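Local coordinates for protein CT_858 (PDB 3DOR) that is a secreted protease of Chlamydia trachomatis, probably a serine-type endopeptidase, whose mature form is a dimer, at residues I335-N341 with V459-D465; R297-Y301 with C468-F472; N70-A74 with A490-V496; F320-I324 with L352-L356. One frame throughout, in Å; residues are numbered along the deposited sequence.

How the interactions relate
Interactions 1, 2 and 4 lie within the S41 peptidase region, while interaction 3, pairing 70-74 with 490-496, spans them along the chain. Between its segments come 297-301, 320-324, 335-341, 352-356, 459-465 and 468-472, so interactions 1 and 4 alternate. Interaction 1 joins parallel strands 333-337 and 457-461 of the mixed sheet. About 7 Å away, centre to centre, interaction 2 sets the loop after strand 290-297 against helix 468-478. That helix places interaction 2 between interaction 4, about 13 Å off, where helices 316-330 and 346-354 meet, and interaction 3, about 14 Å off. Interactions 1, 2 and 4 share a buried core, joined by interaction 3 through Asp470.

Interaction 1. Residues I335-N341 with V459-D465; sequences IIDQTNN and VLINEQD
Neighbouring parallel strands 333-337 and 457-461, inside the mixed sheet of the S41 peptidase region, meet here: residues 335-337 and 459-461 lie 4.7 Å apart between axes, crossing at -24°, with Ile336 paired to Val459 and Asp337 to Leu460. Val459 (t) places CG2 4.4 Å from Ile336 CB. Leu460 N donates to Ile336 O (2.8 Å) and its O accepts from Gln338 N (2.9 Å). Its side chain (m, t) puts CD1 3.9 Å from Ile335 CG2, where Tyr551 and Val555 of helix 549-564 pack on Leu460. Ile461 points away. Asn462 opens a type I turn ending at Asp465, where Gln464 O takes a weak bond from Asn341 N (3.1 Å). Asp465 (m) accepts from Asn462 N through OD2 (3.0 Å) and weakly from Asn341 N through OD1 (3.3 Å). In 335-341, Asp337 OD2 accepts from Thr339 N (3.0 Å), an Asx turn, and from Thr339 OG1 (2.7 Å). Sheet bonds and aliphatic pairs thus give way to turns held by the buried carboxylates of Asp337 and Asp465.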
loop_
_atom_site.group_PDB
_atom_site.type_symbol
_atom_site.label_atom_id
_atom_site.label_comp_id
_atom_site.label_asym_id
_atom_site.label_seq_id
_atom_site.Cartn_x
_atom_site.Cartn_y
_atom_site.Cartn_z
ATOM N N ILE B 335 -23.784 28.637 -9.877
ATOM C CA ILE B 335 -23.422 28.608 -8.473
ATOM C C ILE B 335 -22.864 27.217 -8.193
ATOM O O ILE B 335 -23.503 26.205 -8.505
ATOM C CB ILE B 335 -24.634 28.840 -7.555
ATOM C CG1 ILE B 335 -25.175 30.267 -7.743
ATOM C CG2 ILE B 335 -24.222 28.625 -6.095
ATOM C CD1 ILE B 335 -26.475 30.518 -7.010
ATOM N N ILE B 336 -21.662 27.162 -7.627
ATOM C CA ILE B 336 -21.037 25.889 -7.288
ATOM C C ILE B 336 -20.931 25.785 -5.771
ATOM O O ILE B 336 -20.218 26.574 -5.132
ATOM C CB ILE B 336 -19.620 25.779 -7.911
ATOM C CG1 ILE B 336 -19.725 25.717 -9.438
ATOM C CG2 ILE B 336 -18.890 24.539 -7.368
ATOM C CD1 ILE B 336 -18.380 25.635 -10.137
ATOM N N ASP B 337 -21.655 24.835 -5.188
ATOM C CA ASP B 337 -21.597 24.643 -3.749
ATOM C C ASP B 337 -20.457 23.667 -3.493
ATOM O O ASP B 337 -20.538 22.499 -3.857
ATOM C CB ASP B 337 -22.906 24.055 -3.219
ATOM C CG ASP B 337 -22.802 23.629 -1.757
ATOM O OD1 ASP B 337 -23.701 22.902 -1.287
ATOM O OD2 ASP B 337 -21.819 24.025 -1.083
ATOM N N GLN B 338 -19.387 24.145 -2.875
ATOM C CA GLN B 338 -18.253 23.284 -2.605
ATOM C C GLN B 338 -17.979 23.146 -1.103
ATOM O O GLN B 338 -16.893 22.723 -0.706
ATOM C CB GLN B 338 -17.017 23.841 -3.307
ATOM C CG GLN B 338 -15.916 22.844 -3.428
ATOM C CD GLN B 338 -14.559 23.420 -3.112
ATOM O OE1 GLN B 338 -13.564 22.995 -3.687
ATOM N NE2 GLN B 338 -14.503 24.371 -2.181
ATOM N N THR B 339 -18.959 23.508 -0.275
ATOM C CA THR B 339 -18.811 23.415 1.182
ATOM C C THR B 339 -18.700 21.966 1.662
ATOM O O THR B 339 -19.088 21.045 0.948
ATOM C CB THR B 339 -20.015 24.054 1.900
ATOM O OG1 THR B 339 -21.226 23.419 1.468
ATOM C CG2 THR B 339 -20.101 25.536 1.583
ATOM N N ASN B 340 -18.165 21.766 2.870
ATOM C CA ASN B 340 -18.056 20.424 3.445
ATOM C C ASN B 340 -17.514 19.411 2.435
ATOM O O ASN B 340 -18.161 18.409 2.116
ATOM C CB ASN B 340 -19.437 19.967 3.933
ATOM C CG ASN B 340 -19.885 20.675 5.203
ATOM O OD1 ASN B 340 -19.272 21.645 5.654
ATOM N ND2 ASN B 340 -20.968 20.187 5.786
ATOM N N ASN B 341 -16.311 19.675 1.957
ATOM C CA ASN B 341 -15.663 18.849 0.955
ATOM C C ASN B 341 -14.272 18.531 1.504
ATOM O O ASN B 341 -13.498 19.436 1.784
ATOM C CB ASN B 341 -15.579 19.663 -0.335
ATOM C CG ASN B 341 -14.959 18.902 -1.473
ATOM O OD1 ASN B 341 -13.949 18.228 -1.304
ATOM N ND2 ASN B 341 -15.556 19.017 -2.656
ATOM N N VAL B 459 -18.689 30.539 -6.298
ATOM C CA VAL B 459 -18.358 29.336 -5.540
ATOM C C VAL B 459 -18.632 29.540 -4.057
ATOM O O VAL B 459 -18.204 30.539 -3.467
ATOM C CB VAL B 459 -16.854 28.944 -5.697
ATOM C CG1 VAL B 459 -16.573 27.627 -4.977
ATOM C CG2 VAL B 459 -16.495 28.831 -7.150
ATOM N N LEU B 460 -19.337 28.586 -3.455
ATOM C CA LEU B 460 -19.655 28.648 -2.035
ATOM C C LEU B 460 -18.652 27.767 -1.294
ATOM O O LEU B 460 -18.449 26.602 -1.653
ATOM C CB LEU B 460 -21.071 28.141 -1.771
ATOM C CG LEU B 460 -22.158 28.717 -2.676
ATOM C CD1 LEU B 460 -23.471 28.049 -2.322
ATOM C CD2 LEU B 460 -22.244 30.249 -2.525
ATOM N N ILE B 461 -18.043 28.328 -0.252
ATOM C CA ILE B 461 -17.034 27.623 0.540
ATOM C C ILE B 461 -17.255 27.813 2.043
ATOM O O ILE B 461 -17.966 28.726 2.471
ATOM C CB ILE B 461 -15.627 28.183 0.245
ATOM C CG1 ILE B 461 -15.571 29.658 0.674
ATOM C CG2 ILE B 461 -15.309 28.085 -1.255
ATOM C CD1 ILE B 461 -14.154 30.258 0.716
ATOM N N ASN B 462 -16.650 26.948 2.843
ATOM C CA ASN B 462 -16.751 27.108 4.282
ATOM C C ASN B 462 -15.510 26.536 4.966
ATOM O O ASN B 462 -14.561 26.100 4.296
ATOM C CB ASN B 462 -18.057 26.504 4.840
ATOM C CG ASN B 462 -18.063 24.988 4.868
ATOM O OD1 ASN B 462 -18.908 24.392 5.532
ATOM N ND2 ASN B 462 -17.137 24.357 4.150
ATOM N N GLU B 463 -15.516 26.564 6.294
ATOM C CA GLU B 463 -14.383 26.115 7.091
ATOM C C GLU B 463 -14.151 24.619 7.073
ATOM O O GLU B 463 -13.185 24.131 7.674
ATOM C CB GLU B 463 -14.523 26.600 8.542
ATOM C CG GLU B 463 -15.400 25.741 9.438
ATOM C CD GLU B 463 -16.877 25.866 9.140
ATOM O OE1 GLU B 463 -17.680 25.115 9.747
ATOM O OE2 GLU B 463 -17.245 26.715 8.309
ATOM N N GLN B 464 -15.037 23.887 6.404
ATOM C CA GLN B 464 -14.870 22.452 6.294
ATOM C C GLN B 464 -14.493 22.025 4.871
ATOM O O GLN B 464 -14.938 20.991 4.379
ATOM C CB GLN B 464 -16.123 21.708 6.783
ATOM C CG GLN B 464 -16.324 21.813 8.300
ATOM C CD GLN B 464 -17.364 20.845 8.838
ATOM O OE1 GLN B 464 -18.477 20.744 8.312
ATOM N NE2 GLN B 464 -17.009 20.133 9.898
ATOM N N ASP B 465 -13.665 22.852 4.228
ATOM C CA ASP B 465 -13.126 22.593 2.892
ATOM C C ASP B 465 -11.636 22.355 3.089
ATOM O O ASP B 465 -10.939 23.226 3.619
ATOM C CB ASP B 465 -13.326 23.798 1.975
ATOM C CG ASP B 465 -14.710 23.851 1.408
ATOM O OD1 ASP B 465 -15.318 22.766 1.262
ATOM O OD2 ASP B 465 -15.182 24.958 1.101
#

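Interaction 2. Residues R297-Y301 with C468-F472; sequences RIPTY and CADFF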
loop_
_atom_site.group_PDB
_atom_site.type_symbol
_atom_site.label_atom_id
_atom_site.label_comp_id
_atom_site.label_asym_id
_atom_site.label_seq_id
_atom_site.Cartn_x
_atom_site.Cartn_y
_atom_site.Cartn_z
ATOM N N ARG B 297 -23.240 21.061 -6.998
ATOM C CA ARG B 297 -22.474 20.845 -5.771
ATOM C C ARG B 297 -21.350 19.860 -6.081
ATOM O O ARG B 297 -21.597 18.813 -6.687
ATOM C CB ARG B 297 -23.365 20.286 -4.647
ATOM C CG ARG B 297 -22.581 19.894 -3.383
ATOM C CD ARG B 297 -23.464 19.474 -2.189
ATOM N NE ARG B 297 -22.639 18.793 -1.192
ATOM C CZ ARG B 297 -21.661 19.381 -0.501
ATOM N NH1 ARG B 297 -21.390 20.671 -0.669
ATOM N NH2 ARG B 297 -20.898 18.662 0.304
ATOM N N ILE B 298 -20.114 20.215 -5.728
ATOM C CA ILE B 298 -18.972 19.310 -5.922
ATOM C C ILE B 298 -18.754 18.848 -4.485
ATOM O O ILE B 298 -18.265 19.610 -3.653
ATOM C CB ILE B 298 -17.715 20.057 -6.454
ATOM C CG1 ILE B 298 -17.994 20.644 -7.838
ATOM C CG2 ILE B 298 -16.531 19.101 -6.542
ATOM C CD1 ILE B 298 -16.809 21.429 -8.430
ATOM N N PRO B 299 -19.116 17.594 -4.174
ATOM C CA PRO B 299 -18.981 17.049 -2.821
ATOM C C PRO B 299 -17.607 16.582 -2.348
ATOM O O PRO B 299 -17.284 16.690 -1.156
ATOM C CB PRO B 299 -20.020 15.928 -2.818
ATOM C CG PRO B 299 -19.849 15.346 -4.188
ATOM C CD PRO B 299 -19.665 16.574 -5.094
ATOM N N THR B 300 -16.803 16.063 -3.264
ATOM C CA THR B 300 -15.476 15.575 -2.915
ATOM C C THR B 300 -14.620 15.521 -4.167
ATOM O O THR B 300 -15.153 15.530 -5.283
ATOM C CB THR B 300 -15.544 14.150 -2.334
ATOM O OG1 THR B 300 -14.216 13.660 -2.119
ATOM C CG2 THR B 300 -16.262 13.208 -3.306
ATOM N N TYR B 301 -13.300 15.479 -3.989
ATOM C CA TYR B 301 -12.406 15.381 -5.125
ATOM C C TYR B 301 -11.800 13.986 -5.239
ATOM O O TYR B 301 -10.940 13.732 -6.080
ATOM C CB TYR B 301 -11.330 16.476 -5.085
ATOM C CG TYR B 301 -11.928 17.857 -5.311
ATOM C CD1 TYR B 301 -12.179 18.714 -4.238
ATOM C CD2 TYR B 301 -12.321 18.275 -6.588
ATOM C CE1 TYR B 301 -12.814 19.951 -4.424
ATOM C CE2 TYR B 301 -12.961 19.521 -6.785
ATOM C CZ TYR B 301 -13.205 20.345 -5.695
ATOM O OH TYR B 301 -13.871 21.543 -5.849
ATOM N N CYS B 468 -7.775 19.761 -1.814
ATOM C CA CYS B 468 -8.296 20.166 -3.117
ATOM C C CYS B 468 -9.453 21.154 -2.969
ATOM O O CYS B 468 -9.643 21.998 -3.840
ATOM C CB CYS B 468 -8.730 18.948 -3.942
ATOM S SG CYS B 468 -7.328 17.953 -4.535
ATOM N N ALA B 469 -10.211 21.055 -1.872
ATOM C CA ALA B 469 -11.330 21.980 -1.619
ATOM C C ALA B 469 -10.797 23.342 -1.137
ATOM O O ALA B 469 -11.549 24.331 -1.042
ATOM C CB ALA B 469 -12.304 21.389 -0.606
ATOM N N ASP B 470 -9.503 23.372 -0.801
ATOM C CA ASP B 470 -8.826 24.620 -0.450
ATOM C C ASP B 470 -8.411 25.163 -1.830
ATOM O O ASP B 470 -8.643 26.325 -2.160
ATOM C CB ASP B 470 -7.511 24.391 0.335
ATOM C CG ASP B 470 -7.709 24.287 1.840
ATOM O OD1 ASP B 470 -8.319 25.204 2.433
ATOM O OD2 ASP B 470 -7.231 23.292 2.430
ATOM N N PHE B 471 -7.794 24.289 -2.628
ATOM C CA PHE B 471 -7.271 24.644 -3.957
ATOM C C PHE B 471 -8.274 25.120 -5.014
ATOM O O PHE B 471 -7.981 26.056 -5.778
ATOM C CB PHE B 471 -6.478 23.464 -4.545
ATOM C CG PHE B 471 -5.368 22.952 -3.653
ATOM C CD1 PHE B 471 -4.879 21.649 -3.812
ATOM C CD2 PHE B 471 -4.818 23.757 -2.655
ATOM C CE1 PHE B 471 -3.851 21.152 -2.978
ATOM C CE2 PHE B 471 -3.800 23.280 -1.821
ATOM C CZ PHE B 471 -3.315 21.973 -1.982
ATOM N N PHE B 472 -9.436 24.471 -5.076
ATOM C CA PHE B 472 -10.460 24.829 -6.058
ATOM C C PHE B 472 -10.762 26.330 -6.017
ATOM O O PHE B 472 -10.599 27.021 -7.019
ATOM C CB PHE B 472 -11.752 24.010 -5.825
ATOM C CG PHE B 472 -12.838 24.253 -6.857
ATOM C CD1 PHE B 472 -12.754 23.686 -8.125
ATOM C CD2 PHE B 472 -13.964 25.025 -6.541
ATOM C CE1 PHE B 472 -13.782 23.872 -9.074
ATOM C CE2 PHE B 472 -14.994 25.224 -7.471
ATOM C CZ PHE B 472 -14.903 24.640 -8.747
#
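Tyr301 is the main bump of this contact, projecting from the loop that follows strand 290-297 in the S41 peptidase region, and the first turn of helix 468-478 supplies the hollow. The backbone bond from Phe472 N to Cys468 O, 2.8 Å, places Cys468 and Phe472 one turn apart on the side facing the loop, with Ala469 beside them. The tyrosine (chi1 m) extends from the loop along this side of the helix. Tyr301 CD1 rests 3.5 Å from Cys468 CB. Tyr301 CE1 lies 3.8 Å from Ala469 CA, an approach that the short alanine side chain permits. Farther along, Tyr301 CZ is 3.9 Å from Phe472 CB, and Tyr301 OH sits over one face of the Phe472 ring, 3.1 Å from CG. The two rings are oblique, with centroids 6.0 Å apart and planes at 35°. Cys468 SG makes a looser sulfur-aromatic contact, 5.5 Å from the tyrosine centroid. Ile298 forms a second, smaller bump, its CD1 meeting Phe472 CZ at 3.7 Å. Leu349 of helix 346-354 packs against both Tyr301 and Phe472, and Leu352 adds to the cover on Tyr301. No hydrogen bond joins the two segments directly. Gln338 bridges them instead, accepting from the tyrosine hydroxyl and donating to Ala469 O, so a buried aromatic and aliphatic fit is combined with a satisfied polar tip.

Interaction 3. Residues N70-A74 with A490-V496; sequences NDFHA and AGAGGFV
Two irregular loops meet here, closest at Phe72 and Ala492 with CA atoms 5.7 Å apart. Residues 70-74 leave helix 55-67 through Asn70, at positive phi (49/53), and then form an Asx turn, Asp71 OD1 accepting from His73 N (2.7 Å). The glycine-rich 490-496 bends at Gly491 (98/54), a conformation calling for glycine, and opens out at Gly494 (-171/163). A water accepts from Phe72 N (2.8 Å) and donates to Gly491 O (2.9 Å). Phe72 (chi1 m) lays CE1 3.9 Å from Ala490 CB, and its ring meets Phe466 edge-to-face. His73 (chi1 -87°, chi2 -35°) slots between Ala492 and Val496: Ala492 CB makes a CH-pi contact over one ring face, 3.8 Å from the centroid, and Val496 CG1 covers the opposite face. His73 NE2 lies 2.9 Å from Gly494 O. The side chain of His73 also touches Ser467, just before helix 468-478. The loops lead into strands 75-78 and 496-499, both partners of strand 507-518, and so bring His73 beside Ser467 at the entry to an antiparallel sheet.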
loop_
_atom_site.group_PDB
_atom_site.type_symbol
_atom_site.label_atom_id
_atom_site.label_comp_id
_atom_site.label_asym_id
_atom_site.label_seq_id
_atom_site.Cartn_x
_atom_site.Cartn_y
_atom_site.Cartn_z
ATOM N N ASN B 70 -1.129 20.841 14.409
ATOM C CA ASN B 70 -2.231 21.672 13.920
ATOM C C ASN B 70 -2.279 21.556 12.384
ATOM O O ASN B 70 -2.263 22.552 11.670
ATOM C CB ASN B 70 -2.012 23.128 14.363
ATOM C CG ASN B 70 -3.286 23.967 14.310
ATOM O OD1 ASN B 70 -3.416 24.969 15.024
ATOM N ND2 ASN B 70 -4.223 23.571 13.461
ATOM N N ASP B 71 -2.320 20.315 11.898
ATOM C CA ASP B 71 -2.341 20.006 10.464
ATOM C C ASP B 71 -3.536 19.091 10.204
ATOM O O ASP B 71 -3.531 17.935 10.628
ATOM C CB ASP B 71 -1.047 19.274 10.081
ATOM C CG ASP B 71 -0.914 19.029 8.578
ATOM O OD1 ASP B 71 -1.940 18.843 7.893
ATOM O OD2 ASP B 71 0.238 18.998 8.087
ATOM N N PHE B 72 -4.560 19.583 9.512
ATOM C CA PHE B 72 -5.722 18.731 9.267
ATOM C C PHE B 72 -5.354 17.454 8.525
ATOM O O PHE B 72 -6.084 16.470 8.594
ATOM C CB PHE B 72 -6.821 19.482 8.515
ATOM C CG PHE B 72 -7.359 20.663 9.265
ATOM C CD1 PHE B 72 -6.982 21.954 8.914
ATOM C CD2 PHE B 72 -8.213 20.485 10.343
ATOM C CE1 PHE B 72 -7.451 23.061 9.632
ATOM C CE2 PHE B 72 -8.688 21.582 11.065
ATOM C CZ PHE B 72 -8.304 22.871 10.707
ATOM N N HIS B 73 -4.222 17.472 7.828
ATOM C CA HIS B 73 -3.740 16.303 7.098
ATOM C C HIS B 73 -2.953 15.341 8.010
ATOM O O HIS B 73 -2.967 14.128 7.796
ATOM C CB HIS B 73 -2.812 16.725 5.948
ATOM C CG HIS B 73 -3.513 17.049 4.663
ATOM N ND1 HIS B 73 -4.646 16.385 4.239
ATOM C CD2 HIS B 73 -3.170 17.885 3.651
ATOM C CE1 HIS B 73 -4.967 16.793 3.024
ATOM N NE2 HIS B 73 -4.086 17.704 2.642
ATOM N N ALA B 74 -2.254 15.873 9.010
ATOM C CA ALA B 74 -1.444 15.035 9.899
ATOM C C ALA B 74 -2.213 14.389 11.054
ATOM O O ALA B 74 -2.852 15.076 11.850
ATOM C CB ALA B 74 -0.259 15.843 10.442
ATOM N N ALA B 490 -10.425 25.639 5.450
ATOM C CA ALA B 490 -9.592 25.087 6.520
ATOM C C ALA B 490 -8.090 25.316 6.437
ATOM O O ALA B 490 -7.459 25.691 7.424
ATOM C CB ALA B 490 -9.863 23.601 6.663
ATOM N N GLY B 491 -7.506 25.061 5.276
ATOM C CA GLY B 491 -6.082 25.255 5.134
ATOM C C GLY B 491 -5.234 24.006 5.285
ATOM O O GLY B 491 -4.336 23.949 6.133
ATOM N N ALA B 492 -5.544 22.976 4.505
ATOM C CA ALA B 492 -4.731 21.759 4.510
ATOM C C ALA B 492 -3.937 21.996 3.224
ATOM O O ALA B 492 -4.259 21.450 2.167
ATOM C CB ALA B 492 -5.614 20.518 4.392
ATOM N N GLY B 493 -2.922 22.854 3.329
ATOM C CA GLY B 493 -2.131 23.252 2.176
ATOM C C GLY B 493 -0.929 22.463 1.710
ATOM O O GLY B 493 0.146 23.036 1.505
ATOM N N GLY B 494 -1.107 21.160 1.518
ATOM C CA GLY B 494 -0.026 20.306 1.053
ATOM C C GLY B 494 -0.618 18.949 0.725
ATOM O O GLY B 494 -1.734 18.652 1.158
ATOM N N PHE B 495 0.099 18.115 -0.025
ATOM C CA PHE B 495 -0.446 16.807 -0.354
ATOM C C PHE B 495 -0.178 15.837 0.785
ATOM O O PHE B 495 0.841 15.951 1.473
ATOM C CB PHE B 495 0.144 16.287 -1.681
ATOM C CG PHE B 495 1.554 15.739 -1.575
ATOM C CD1 PHE B 495 1.786 14.453 -1.094
ATOM C CD2 PHE B 495 2.642 16.494 -2.000
ATOM C CE1 PHE B 495 3.083 13.926 -1.042
ATOM C CE2 PHE B 495 3.950 15.977 -1.954
ATOM C CZ PHE B 495 4.166 14.693 -1.475
ATOM N N VAL B 496 -1.106 14.901 0.999
ATOM C CA VAL B 496 -0.953 13.902 2.057
ATOM C C VAL B 496 -0.318 12.628 1.571
ATOM O O VAL B 496 -0.311 12.344 0.388
ATOM C CB VAL B 496 -2.291 13.432 2.679
ATOM C CG1 VAL B 496 -2.649 14.290 3.814
ATOM C CG2 VAL B 496 -3.391 13.393 1.629
HETATM O O HOH W 1 -3.707 21.709 7.850
#

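Interaction 4. Residues F320-I324 with L352-L356; sequences FAKII and LLSML
Two helices of the S41 peptidase region pack here. Helix 316-330 is the connection of a beta-alpha-beta unit between parallel strands 290-297 and 333-337, and helix 346-354 follows the latter strand. Residues 320-324 are helical throughout; 352-353 are helical, with Met355 (-97/1) and Leu356 (-112/22) off helical angles. Closest CA pairs are Phe320 with Leu352 (7.6 Å) and Ala321 with Met355 (7.1 Å). Phe320 (chi1 t, chi2 92°) has the most surface covered. Leu352 CD2 lies over one of its faces, 3.6 Å from the centroid, a CH-pi contact, while Leu356 CD1 approaches the ring edge, 4.4 Å from Phe320 CZ. Met355 (chi1 m, chi2 t, chi3 -104°) points its CB toward 320-324; its CE is 3.8 Å from Phe320 CD2, and SD makes a Met-aromatic contact at the ring edge, 5.4 Å from the centroid. Ile324 (m, m) sets CD1 3.9 Å from Leu356 CD2 and CG2 3.6 Å from Met355 O. Ala321 CB touches Met355 SD at 3.6 Å.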
loop_
_atom_site.group_PDB
_atom_site.type_symbol
_atom_site.label_atom_id
_atom_site.label_comp_id
_atom_site.label_asym_id
_atom_site.label_seq_id
_atom_site.Cartn_x
_atom_site.Cartn_y
_atom_site.Cartn_z
ATOM N N PHE B 320 -19.939 15.067 -15.193
ATOM C CA PHE B 320 -19.679 16.472 -14.880
ATOM C C PHE B 320 -19.653 17.245 -16.199
ATOM O O PHE B 320 -20.258 18.317 -16.321
ATOM C CB PHE B 320 -18.329 16.606 -14.161
ATOM C CG PHE B 320 -18.035 17.997 -13.646
ATOM C CD1 PHE B 320 -18.380 18.359 -12.351
ATOM C CD2 PHE B 320 -17.392 18.930 -14.446
ATOM C CE1 PHE B 320 -18.084 19.635 -11.855
ATOM C CE2 PHE B 320 -17.093 20.211 -13.957
ATOM C CZ PHE B 320 -17.441 20.557 -12.658
ATOM N N ALA B 321 -18.954 16.688 -17.183
ATOM C CA ALA B 321 -18.857 17.314 -18.496
ATOM C C ALA B 321 -20.256 17.475 -19.095
ATOM O O ALA B 321 -20.566 18.510 -19.671
ATOM C CB ALA B 321 -17.971 16.471 -19.428
ATOM N N LYS B 322 -21.101 16.456 -18.957
ATOM C CA LYS B 322 -22.465 16.529 -19.494
ATOM C C LYS B 322 -23.252 17.686 -18.858
ATOM O O LYS B 322 -23.969 18.428 -19.534
ATOM C CB LYS B 322 -23.230 15.232 -19.211
ATOM C CG LYS B 322 -22.648 13.959 -19.803
ATOM C CD LYS B 322 -23.075 13.770 -21.242
ATOM C CE LYS B 322 -22.666 12.393 -21.761
ATOM N NZ LYS B 322 -23.329 11.308 -20.993
ATOM N N ILE B 323 -23.133 17.818 -17.544
ATOM C CA ILE B 323 -23.842 18.868 -16.826
ATOM C C ILE B 323 -23.378 20.256 -17.259
ATOM O O ILE B 323 -24.198 21.143 -17.505
ATOM C CB ILE B 323 -23.661 18.699 -15.301
ATOM C CG1 ILE B 323 -24.220 17.338 -14.872
ATOM C CG2 ILE B 323 -24.378 19.814 -14.562
ATOM C CD1 ILE B 323 -23.724 16.850 -13.502
ATOM N N ILE B 324 -22.069 20.450 -17.363
ATOM C CA ILE B 324 -21.559 21.745 -17.777
ATOM C C ILE B 324 -22.034 22.117 -19.184
ATOM O O ILE B 324 -22.367 23.276 -19.445
ATOM C CB ILE B 324 -20.023 21.792 -17.721
ATOM C CG1 ILE B 324 -19.548 21.483 -16.298
ATOM C CG2 ILE B 324 -19.540 23.181 -18.123
ATOM C CD1 ILE B 324 -20.148 22.404 -15.232
ATOM N N LEU B 352 -11.872 19.056 -13.425
ATOM C CA LEU B 352 -13.064 19.863 -13.201
ATOM C C LEU B 352 -12.801 21.334 -13.498
ATOM O O LEU B 352 -13.627 21.998 -14.125
ATOM C CB LEU B 352 -13.562 19.683 -11.767
ATOM C CG LEU B 352 -13.888 18.229 -11.400
ATOM C CD1 LEU B 352 -14.729 18.221 -10.117
ATOM C CD2 LEU B 352 -14.662 17.549 -12.537
ATOM N N LEU B 353 -11.655 21.846 -13.055
ATOM C CA LEU B 353 -11.303 23.236 -13.328
ATOM C C LEU B 353 -11.193 23.477 -14.842
ATOM O O LEU B 353 -11.607 24.527 -15.344
ATOM C CB LEU B 353 -9.974 23.594 -12.652
ATOM C CG LEU B 353 -10.038 23.786 -11.125
ATOM C CD1 LEU B 353 -8.654 23.719 -10.528
ATOM C CD2 LEU B 353 -10.687 25.127 -10.799
ATOM N N SER B 354 -10.642 22.503 -15.567
ATOM C CA SER B 354 -10.472 22.642 -17.013
ATOM C C SER B 354 -11.802 22.837 -17.745
ATOM O O SER B 354 -11.833 23.381 -18.844
ATOM C CB SER B 354 -9.729 21.427 -17.601
ATOM O OG SER B 354 -10.606 20.337 -17.801
ATOM N N MET B 355 -12.906 22.425 -17.134
ATOM C CA MET B 355 -14.194 22.585 -17.784
ATOM C C MET B 355 -14.945 23.835 -17.338
ATOM O O MET B 355 -16.057 24.110 -17.810
ATOM C CB MET B 355 -15.046 21.340 -17.548
ATOM C CG MET B 355 -14.454 20.085 -18.194
ATOM S SD MET B 355 -15.479 18.613 -17.971
ATOM C CE MET B 355 -14.600 17.753 -16.728
ATOM N N LEU B 356 -14.330 24.608 -16.448
ATOM C CA LEU B 356 -14.971 25.815 -15.947
ATOM C C LEU B 356 -14.289 27.088 -16.407
ATOM O O LEU B 356 -14.427 28.136 -15.774
ATOM C CB LEU B 356 -15.003 25.785 -14.431
ATOM C CG LEU B 356 -15.769 24.607 -13.831
ATOM C CD1 LEU B 356 -15.499 24.541 -12.333
ATOM C CD2 LEU B 356 -17.251 24.766 -14.123
#